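Local coordinates for adenylate cyclase (PDB 6YP4) that hydrolyses triphosphate as a CYTH-family triphosphatase, its dominant activity, although it is named as a putative adenylyl cyclase, at the interface of chains A and B. Numbering follows the deposited sequence. Chains: chain A/B, Adenylate cyclase.

Contact 1: the interface of chains A and B. Residues chain A 2, 81, 83; chain B 27, 141.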
ATOM      1  N   GLU A   2      -6.380  -8.204  11.121  0.51 48.85           N
ATOM      2  CA  GLU A   2      -6.643  -7.253  10.048  0.51 40.72           C
ATOM      3  C   GLU A   2      -8.097  -6.798  10.140  0.51 45.51           C
ATOM      4  O   GLU A   2      -9.011  -7.629  10.121  0.51 46.87           O
ATOM      5  CB  GLU A   2      -6.360  -7.889   8.686  0.51 35.70           C
ATOM      6  CG  GLU A   2      -6.435  -6.937   7.513  0.51 26.60           C
ATOM      7  CD  GLU A   2      -5.108  -6.257   7.228  0.51 39.53           C
ATOM      8  OE1 GLU A   2      -4.248  -6.222   8.132  0.51 32.72           O
ATOM      9  OE2 GLU A   2      -4.925  -5.755   6.100  0.51 47.21           O
ATOM     10  N   GLU A  81      -4.407 -12.945   8.974  1.00 44.02           N
ATOM     11  CA  GLU A  81      -3.778 -13.140   7.679  0.51 40.81           C
ATOM     12  C   GLU A  81      -2.265 -13.042   7.812  1.00 44.70           C
ATOM     13  O   GLU A  81      -1.727 -12.453   8.753  1.00 37.21           O
ATOM     14  CB  GLU A  81      -4.303 -12.137   6.636  0.51 42.09           C
ATOM     15  CG  GLU A  81      -3.533 -10.826   6.515  0.51 44.96           C
ATOM     16  CD  GLU A  81      -4.338  -9.742   5.787  0.51 49.52           C
ATOM     17  OE1 GLU A  81      -5.458 -10.043   5.322  0.51 55.97           O
ATOM     18  OE2 GLU A  81      -3.866  -8.584   5.695  0.51 44.03           O
ATOM     19  N   GLU A  83       0.771 -12.566   4.705  1.00 34.44           N
ATOM     20  CA  GLU A  83       1.002 -12.529   3.270  1.00 30.24           C
ATOM     21  C   GLU A  83       2.363 -11.928   2.946  1.00 31.78           C
ATOM     22  O   GLU A  83       2.996 -11.257   3.769  1.00 29.16           O
ATOM     23  CB  GLU A  83      -0.116 -11.777   2.533  1.00 31.55           C
ATOM     24  CG  GLU A  83      -0.255 -10.329   2.867  1.00 46.88           C
ATOM     25  CD  GLU A  83      -1.272  -9.612   1.976  1.00 53.75           C
ATOM     26  OE1 GLU A  83      -1.306  -8.362   2.018  1.00 53.60           O
ATOM     27  OE2 GLU A  83      -2.033 -10.288   1.239  1.00 41.49           O
TER
ATOM     28  N   LEU B  27       6.319  -8.087   4.294  1.00 25.48           N
ATOM     29  CA  LEU B  27       5.422  -8.096   3.147  1.00 26.89           C
ATOM     30  C   LEU B  27       6.143  -7.920   1.821  1.00 27.06           C
ATOM     31  O   LEU B  27       5.839  -8.631   0.865  1.00 29.11           O
ATOM     32  CB  LEU B  27       4.374  -6.983   3.287  1.00 30.30           C
ATOM     33  CG  LEU B  27       3.399  -6.817   2.116  1.00 38.32           C
ATOM     34  CD1 LEU B  27       2.564  -8.078   1.958  1.00 27.22           C
ATOM     35  CD2 LEU B  27       2.492  -5.616   2.286  1.00 32.10           C
ATOM     36  N   ARG B 141       3.553  -5.686   7.682  1.00 32.20           N
ATOM     37  CA  ARG B 141       2.233  -5.586   8.305  1.00 28.71           C
ATOM     38  C   ARG B 141       2.347  -6.095   9.741  1.00 32.94           C
ATOM     39  O   ARG B 141       2.585  -7.288   9.967  1.00 28.79           O
ATOM     40  CB  ARG B 141       1.182  -6.373   7.521  1.00 31.17           C
ATOM     41  CG  ARG B 141      -0.173  -6.336   8.183  1.00 44.00           C
ATOM     42  CD  ARG B 141      -1.285  -6.944   7.294  1.00 43.02           C
ATOM     43  NE  ARG B 141      -1.448  -6.245   6.023  1.00 36.76           N
ATOM     44  CZ  ARG B 141      -1.047  -6.736   4.854  1.00 41.24           C
ATOM     45  NH1 ARG B 141      -0.472  -7.926   4.809  1.00 42.75           N
ATOM     46  NH2 ARG B 141      -1.219  -6.048   3.734  1.00 39.27           N
TER
HETATM   47  O   HOH W   1      -2.831  -3.720   6.717  1.00 30.10           O
HETATM   48  O   HOH W   2       0.578  -9.844   6.386  1.00 30.75           O
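An electrostatic patch of a two-fold symmetric homodimer interface, this contact sets B:Arg141 among three glutamates of the facing subunit and so helps tie the two copies together, though the structure alone does not show that the dimer is the working form. The arginine leaves the end of strand 127-141 extended and then turns at chi3 (-60°), which brings its guanidinium between A:Glu2, A:Glu81 and A:Glu83. A:Glu83 OE1 lies 2.9 Å from NH2 of B:Arg141 in a salt bridge; its hydrogen bonds to NH1 and NH2 are strongly bent and weak, and the carboxylate and guanidinium planes are turned 58° apart. A:Glu81 comes over one guanidinium face, its OE2 3.4 Å from NE of B:Arg141. A:Glu2 crosses nearly at a right angle, OE1 3.5 Å from B:Arg141 NE, and water 1, at the guanidinium edge, joins NE to this carboxylate. Water 2 links NH1 to the backbone N of A:Glu83. B:Leu27 adds an apolar neighbour, CD1 lying 3.7 Å from A:Glu83 CG. A long, delocalised cation suits so acidic a place. Since A:Glu2 and A:Glu83 also belong to the nucleotide pocket, and A:Glu81 and A:Glu83 are magnesium-binding positions, the site probably offsets acidic charge beside the nucleotide and magnesium site while joining the subunits.

Contact 2: the interface of chains A and B. Residues chain A 27-28, 30, 61; chain B 61, 85.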
ATOM      1  N   LEU A  27      -5.266   7.344  -6.490  1.00 25.48           N
ATOM      2  CA  LEU A  27      -3.855   6.989  -6.413  1.00 26.89           C
ATOM      3  C   LEU A  27      -3.426   6.002  -7.485  1.00 27.06           C
ATOM      4  O   LEU A  27      -2.372   6.183  -8.091  1.00 29.11           O
ATOM      5  CB  LEU A  27      -3.535   6.390  -5.037  1.00 30.30           C
ATOM      6  CG  LEU A  27      -2.099   5.898  -4.828  1.00 38.32           C
ATOM      7  CD1 LEU A  27      -1.131   7.067  -4.944  1.00 27.22           C
ATOM      8  CD2 LEU A  27      -1.913   5.207  -3.493  1.00 32.10           C
ATOM      9  N   LYS A  28      -4.203   4.947  -7.744  1.00 22.89           N
ATOM     10  CA  LYS A  28      -3.809   3.959  -8.738  1.00 17.49           C
ATOM     11  C   LYS A  28      -4.997   3.042  -9.015  1.00 17.70           C
ATOM     12  O   LYS A  28      -5.917   2.938  -8.202  1.00 19.22           O
ATOM     13  CB  LYS A  28      -2.600   3.126  -8.274  1.00 17.89           C
ATOM     14  CG  LYS A  28      -2.857   2.363  -6.976  1.00 24.30           C
ATOM     15  CD  LYS A  28      -1.580   1.731  -6.416  1.00 29.59           C
ATOM     16  CE  LYS A  28      -1.863   0.957  -5.141  1.00 39.04           C
ATOM     17  NZ  LYS A  28      -0.772  -0.012  -4.787  1.00 36.29           N
ATOM     18  N   HIS A  30      -5.414  -1.057 -10.649  1.00 21.28           N
ATOM     19  CA  HIS A  30      -4.736  -2.243 -11.146  1.00 24.03           C
ATOM     20  C   HIS A  30      -5.700  -3.419 -11.278  1.00 16.13           C
ATOM     21  O   HIS A  30      -6.706  -3.509 -10.573  1.00 23.92           O
ATOM     22  CB  HIS A  30      -3.578  -2.636 -10.236  1.00 23.36           C
ATOM     23  CG  HIS A  30      -2.437  -1.667 -10.300  1.00 29.58           C
ATOM     24  ND1 HIS A  30      -1.458  -1.736 -11.269  1.00 31.85           N
ATOM     25  CD2 HIS A  30      -2.168  -0.561  -9.568  1.00 27.27           C
ATOM     26  CE1 HIS A  30      -0.611  -0.734 -11.103  1.00 31.60           C
ATOM     27  NE2 HIS A  30      -1.012  -0.014 -10.072  1.00 26.94           N
ATOM     28  N   LYS A  61       3.406  -8.450 -10.628  1.00 29.75           N
ATOM     29  CA  LYS A  61       3.593  -8.585  -9.189  1.00 23.59           C
ATOM     30  C   LYS A  61       2.759  -9.779  -8.715  1.00 29.90           C
ATOM     31  O   LYS A  61       1.729 -10.097  -9.314  1.00 24.87           O
ATOM     32  CB  LYS A  61       3.195  -7.274  -8.487  1.00 28.16           C
ATOM     33  CG  LYS A  61       2.842  -7.388  -7.025  1.00 29.25           C
ATOM     34  CD  LYS A  61       2.851  -6.021  -6.346  1.00 40.31           C
ATOM     35  CE  LYS A  61       1.556  -5.260  -6.524  1.00 48.34           C
ATOM     36  NZ  LYS A  61       1.670  -3.905  -5.887  1.00 47.97           N
TER
ATOM     37  N   LYS B  61       7.384   0.832 -11.864  1.00 29.75           N
ATOM     38  CA  LYS B  61       6.267   1.624 -11.364  1.00 23.59           C
ATOM     39  C   LYS B  61       6.766   3.054 -11.140  1.00 29.90           C
ATOM     40  O   LYS B  61       7.947   3.266 -10.857  1.00 24.87           O
ATOM     41  CB  LYS B  61       5.712   0.986 -10.078  1.00 28.16           C
ATOM     42  CG  LYS B  61       4.928   1.902  -9.171  1.00 29.25           C
ATOM     43  CD  LYS B  61       4.108   1.109  -8.158  1.00 40.31           C
ATOM     44  CE  LYS B  61       4.902   0.701  -6.938  1.00 48.34           C
ATOM     45  NZ  LYS B  61       4.045  -0.130  -6.026  1.00 47.97           N
ATOM     46  N   GLU B  85      -0.085   7.446  -9.384  1.00 22.82           N
ATOM     47  CA  GLU B  85       0.786   6.667 -10.249  0.60 21.11           C
ATOM     48  C   GLU B  85       0.671   7.164 -11.680  1.00 31.19           C
ATOM     49  O   GLU B  85      -0.412   7.548 -12.134  1.00 25.10           O
ATOM     50  CB  GLU B  85       0.439   5.180 -10.178  0.60 25.08           C
ATOM     51  CG  GLU B  85       0.918   4.504  -8.906  0.60 18.40           C
ATOM     52  CD  GLU B  85       0.858   2.987  -8.977  0.60 27.89           C
ATOM     53  OE1 GLU B  85       1.220   2.339  -7.970  0.60 27.99           O
ATOM     54  OE2 GLU B  85       0.439   2.440 -10.025  0.60 23.74           O
TER
HETATM   55  O   HOH W   3       1.329  -0.259  -7.204  1.00 43.94           O
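B:Glu85 reaches across to A:His30, whose NE2 donates a hydrogen bond to OE2 of the carboxylate over 2.9 Å. The bond lies close to the imidazole plane but meets OE2 on its syn side, 26° out of the carboxylate plane, with the two flat groups turned 72° apart. Histidine suits this place because its N-H lies in the ring plane, at the edge, and can point at a carboxylate oxygen, here with a moderate bend. The carboxylate also rests against the aliphatic part of A:Lys28: CB of the lysine is 3.5 Å from CD of B:Glu85. The other carboxylate oxygen, OE1 of B:Glu85, turns to water 3 at 2.7 Å, and this water also meets the side-chain NZ atoms of A:Lys28 and B:Lys61. A:Lys61 brings a further amine, its NZ 4.5 Å from NZ of B:Lys61. Behind these side chains, the backbone N of B:Glu85 donates to the carbonyl O of A:Leu27 at 2.9 Å, fixing the root of the glutamate. From there CG lies opposite the carbonyl carbon (chi1 -76°) and the chain runs on extended, carrying the carboxylate to the histidine. With an alanine here, A:His30 NE2 would probably lose its acceptor, and water 3 and the amines of A:Lys28 and B:Lys61 their nearby carboxylate. The site thus pins strand 76-86 of one subunit to strand 26-39 of the other, B:Glu85 and water 3 probably easing the repulsion between nearby lysines.

Contact 3: the interface of chains A and B. Residues chain A 83-85, 109; chain B 25-27, 141.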
ATOM      1  N   GLU A  83       0.771 -12.566   4.705  1.00 34.44           N
ATOM      2  CA  GLU A  83       1.002 -12.529   3.270  1.00 30.24           C
ATOM      3  C   GLU A  83       2.363 -11.928   2.946  1.00 31.78           C
ATOM      4  O   GLU A  83       2.996 -11.257   3.769  1.00 29.16           O
ATOM      5  CB  GLU A  83      -0.116 -11.777   2.533  1.00 31.55           C
ATOM      6  CG  GLU A  83      -0.255 -10.329   2.867  1.00 46.88           C
ATOM      7  CD  GLU A  83      -1.272  -9.612   1.976  1.00 53.75           C
ATOM      8  OE1 GLU A  83      -1.306  -8.362   2.018  1.00 53.60           O
ATOM      9  OE2 GLU A  83      -2.033 -10.288   1.239  1.00 41.49           O
ATOM     10  N   GLU A  84       2.811 -12.185   1.718  1.00 23.17           N
ATOM     11  CA  GLU A  84       4.160 -11.804   1.318  1.00 23.55           C
ATOM     12  C   GLU A  84       4.234 -11.846  -0.195  1.00 24.89           C
ATOM     13  O   GLU A  84       3.618 -12.713  -0.833  1.00 22.93           O
ATOM     14  CB  GLU A  84       5.222 -12.740   1.924  1.00 22.27           C
ATOM     15  CG  GLU A  84       6.639 -12.157   1.820  1.00 24.13           C
ATOM     16  CD  GLU A  84       7.711 -13.008   2.453  1.00 34.62           C
ATOM     17  OE1 GLU A  84       7.538 -14.233   2.588  1.00 32.25           O
ATOM     18  OE2 GLU A  84       8.713 -12.412   2.876  1.00 34.18           O
ATOM     19  N   GLU A  85       4.952 -10.882  -0.761  1.00 22.82           N
ATOM     20  CA  GLU A  85       5.184 -10.882  -2.195  0.60 21.11           C
ATOM     21  C   GLU A  85       6.161 -11.987  -2.560  1.00 31.19           C
ATOM     22  O   GLU A  85       7.104 -12.272  -1.815  1.00 25.10           O
ATOM     23  CB  GLU A  85       5.721  -9.529  -2.663  0.60 25.08           C
ATOM     24  CG  GLU A  85       4.661  -8.443  -2.725  0.60 18.40           C
ATOM     25  CD  GLU A  85       5.118  -7.206  -3.481  0.60 27.89           C
ATOM     26  OE1 GLU A  85       4.319  -6.249  -3.574  0.60 27.99           O
ATOM     27  OE2 GLU A  85       6.274  -7.179  -3.968  0.60 23.74           O
ATOM     28  N   ARG A 109       7.654 -18.279   4.536  1.00 38.08           N
ATOM     29  CA  ARG A 109       6.990 -18.196   5.830  1.00 50.50           C
ATOM     30  C   ARG A 109       5.538 -18.658   5.741  1.00 48.64           C
ATOM     31  O   ARG A 109       5.027 -19.320   6.653  1.00 43.60           O
ATOM     32  CB  ARG A 109       7.067 -16.753   6.330  1.00 48.78           C
ATOM     33  CG  ARG A 109       6.282 -16.457   7.573  1.00 48.74           C
ATOM     34  CD  ARG A 109       6.412 -14.984   7.953  1.00 49.59           C
ATOM     35  NE  ARG A 109       5.391 -14.143   7.319  1.00 38.75           N
ATOM     36  CZ  ARG A 109       5.638 -13.189   6.423  1.00 39.66           C
ATOM     37  NH1 ARG A 109       4.638 -12.480   5.923  1.00 39.36           N
ATOM     38  NH2 ARG A 109       6.876 -12.928   6.030  1.00 34.10           N
TER
ATOM     39  N   PHE B  25       7.038 -10.416   9.913  1.00 28.65           N
ATOM     40  CA  PHE B  25       5.945  -9.584   9.425  1.00 33.79           C
ATOM     41  C   PHE B  25       6.185  -9.063   8.018  1.00 35.01           C
ATOM     42  O   PHE B  25       5.398  -8.245   7.523  1.00 31.51           O
ATOM     43  CB  PHE B  25       5.708  -8.430  10.399  1.00 29.61           C
ATOM     44  CG  PHE B  25       5.589  -8.877  11.825  1.00 30.88           C
ATOM     45  CD1 PHE B  25       4.377  -9.344  12.320  1.00 33.96           C
ATOM     46  CD2 PHE B  25       6.685  -8.851  12.663  1.00 32.84           C
ATOM     47  CE1 PHE B  25       4.269  -9.777  13.631  1.00 38.93           C
ATOM     48  CE2 PHE B  25       6.588  -9.278  13.972  1.00 34.60           C
ATOM     49  CZ  PHE B  25       5.384  -9.741  14.462  1.00 42.81           C
ATOM     50  N   HIS B  26       7.213  -9.566   7.344  1.00 32.34           N
ATOM     51  CA  HIS B  26       7.664  -8.974   6.098  1.00 29.73           C
ATOM     52  C   HIS B  26       6.645  -9.176   4.982  1.00 30.87           C
ATOM     53  O   HIS B  26       6.190 -10.300   4.730  1.00 28.57           O
ATOM     54  CB  HIS B  26       8.999  -9.587   5.700  1.00 21.95           C
ATOM     55  CG  HIS B  26       9.524  -9.068   4.403  1.00 19.91           C
ATOM     56  ND1 HIS B  26       9.394  -9.757   3.217  1.00 22.33           N
ATOM     57  CD2 HIS B  26      10.191  -7.926   4.108  1.00 17.64           C
ATOM     58  CE1 HIS B  26       9.959  -9.062   2.246  1.00 24.11           C
ATOM     59  NE2 HIS B  26      10.444  -7.942   2.760  1.00 24.14           N
ATOM     60  N   LEU B  27       6.319  -8.087   4.294  1.00 25.48           N
ATOM     61  CA  LEU B  27       5.422  -8.096   3.147  1.00 26.89           C
ATOM     62  C   LEU B  27       6.143  -7.920   1.821  1.00 27.06           C
ATOM     63  O   LEU B  27       5.839  -8.631   0.865  1.00 29.11           O
ATOM     64  CB  LEU B  27       4.374  -6.983   3.287  1.00 30.30           C
ATOM     65  CG  LEU B  27       3.399  -6.817   2.116  1.00 38.32           C
ATOM     66  CD1 LEU B  27       2.564  -8.078   1.958  1.00 27.22           C
ATOM     67  CD2 LEU B  27       2.492  -5.616   2.286  1.00 32.10           C
ATOM     68  N   ARG B 141       3.553  -5.686   7.682  1.00 32.20           N
ATOM     69  CA  ARG B 141       2.233  -5.586   8.305  1.00 28.71           C
ATOM     70  C   ARG B 141       2.347  -6.095   9.741  1.00 32.94           C
ATOM     71  O   ARG B 141       2.585  -7.288   9.967  1.00 28.79           O
ATOM     72  CB  ARG B 141       1.182  -6.373   7.521  1.00 31.17           C
ATOM     73  CG  ARG B 141      -0.173  -6.336   8.183  1.00 44.00           C
ATOM     74  CD  ARG B 141      -1.285  -6.944   7.294  1.00 43.02           C
ATOM     75  NE  ARG B 141      -1.448  -6.245   6.023  1.00 36.76           N
ATOM     76  CZ  ARG B 141      -1.047  -6.736   4.854  1.00 41.24           C
ATOM     77  NH1 ARG B 141      -0.472  -7.926   4.809  1.00 42.75           N
ATOM     78  NH2 ARG B 141      -1.219  -6.048   3.734  1.00 39.27           N
TER
HETATM   79  O   HOH W   4       0.578  -9.844   6.386  1.00 30.75           O
HETATM   80  O   HOH W   5       3.042  -9.214   5.834  1.00 33.81           O
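The carbonyl O of B:His26 is gripped by both terminal nitrogens of A:Arg109, which comes end-on, NH1 at 2.9 Å and NH2 at 3.0 Å from that oxygen. NH2 lies in the carbonyl plane on a lone pair, whereas NH1 is tilted from it; the oxygen stays close to the guanidinium plane. Arginine suits the task because the N-H groups of NH1 and NH2 that face each other at the guanidinium end both lean toward one oxygen, a forked grip. A bend at chi3 (89°) turns the guanidinium toward this carbonyl. On the same residue, ND1 of the B:His26 ring donates to A:Glu84 over 2.8 Å, a bond that OE2 accepts on its anti lone pair, with carboxylate and ring planes 73° apart. The histidine CG points away from its own backbone N (chi1 178°), swinging the ring toward the glutamate. Within chain A, the salt bridge from A:Arg109 NH2 to A:Glu84 OE2, 3.7 Å long, probably helps to orient both groups and compensates the acid's charge. One step along the strand, the backbone N of A:Glu85 donates to the carbonyl O of B:Leu27. On the other flank, water 5 joins the backbone carbonyl O of A:Glu83 at 2.9 Å to that of B:Phe25, and touches water 4, which connects to B:Arg141. In the fold, the end of strand 76-86 and the first residue of helix 109-118 in one subunit clasp the start of strand 26-39 in the other, just after the 3-10 helix 23-25.

Contact 1 and contact 3 adjoin, their C-alpha centres about 6 Å apart, and share A:Glu83, B:Leu27 and B:Arg141. Contact 2 lies about 19 Å from each and has the chain roles exchanged: strand 26-39 now comes from chain A and strand 76-86 from chain B. Because the interface is two-fold symmetric, the backbone bond between the nitrogen of A:Glu85 and the oxygen of B:Leu27 in contact 3 is the twin of the one in contact 2. The same pair of strands therefore meets twice, once on each side of the two-fold axis. Acidic residues of the nucleotide pocket take part in contact 1, so the active site borders the subunit boundary.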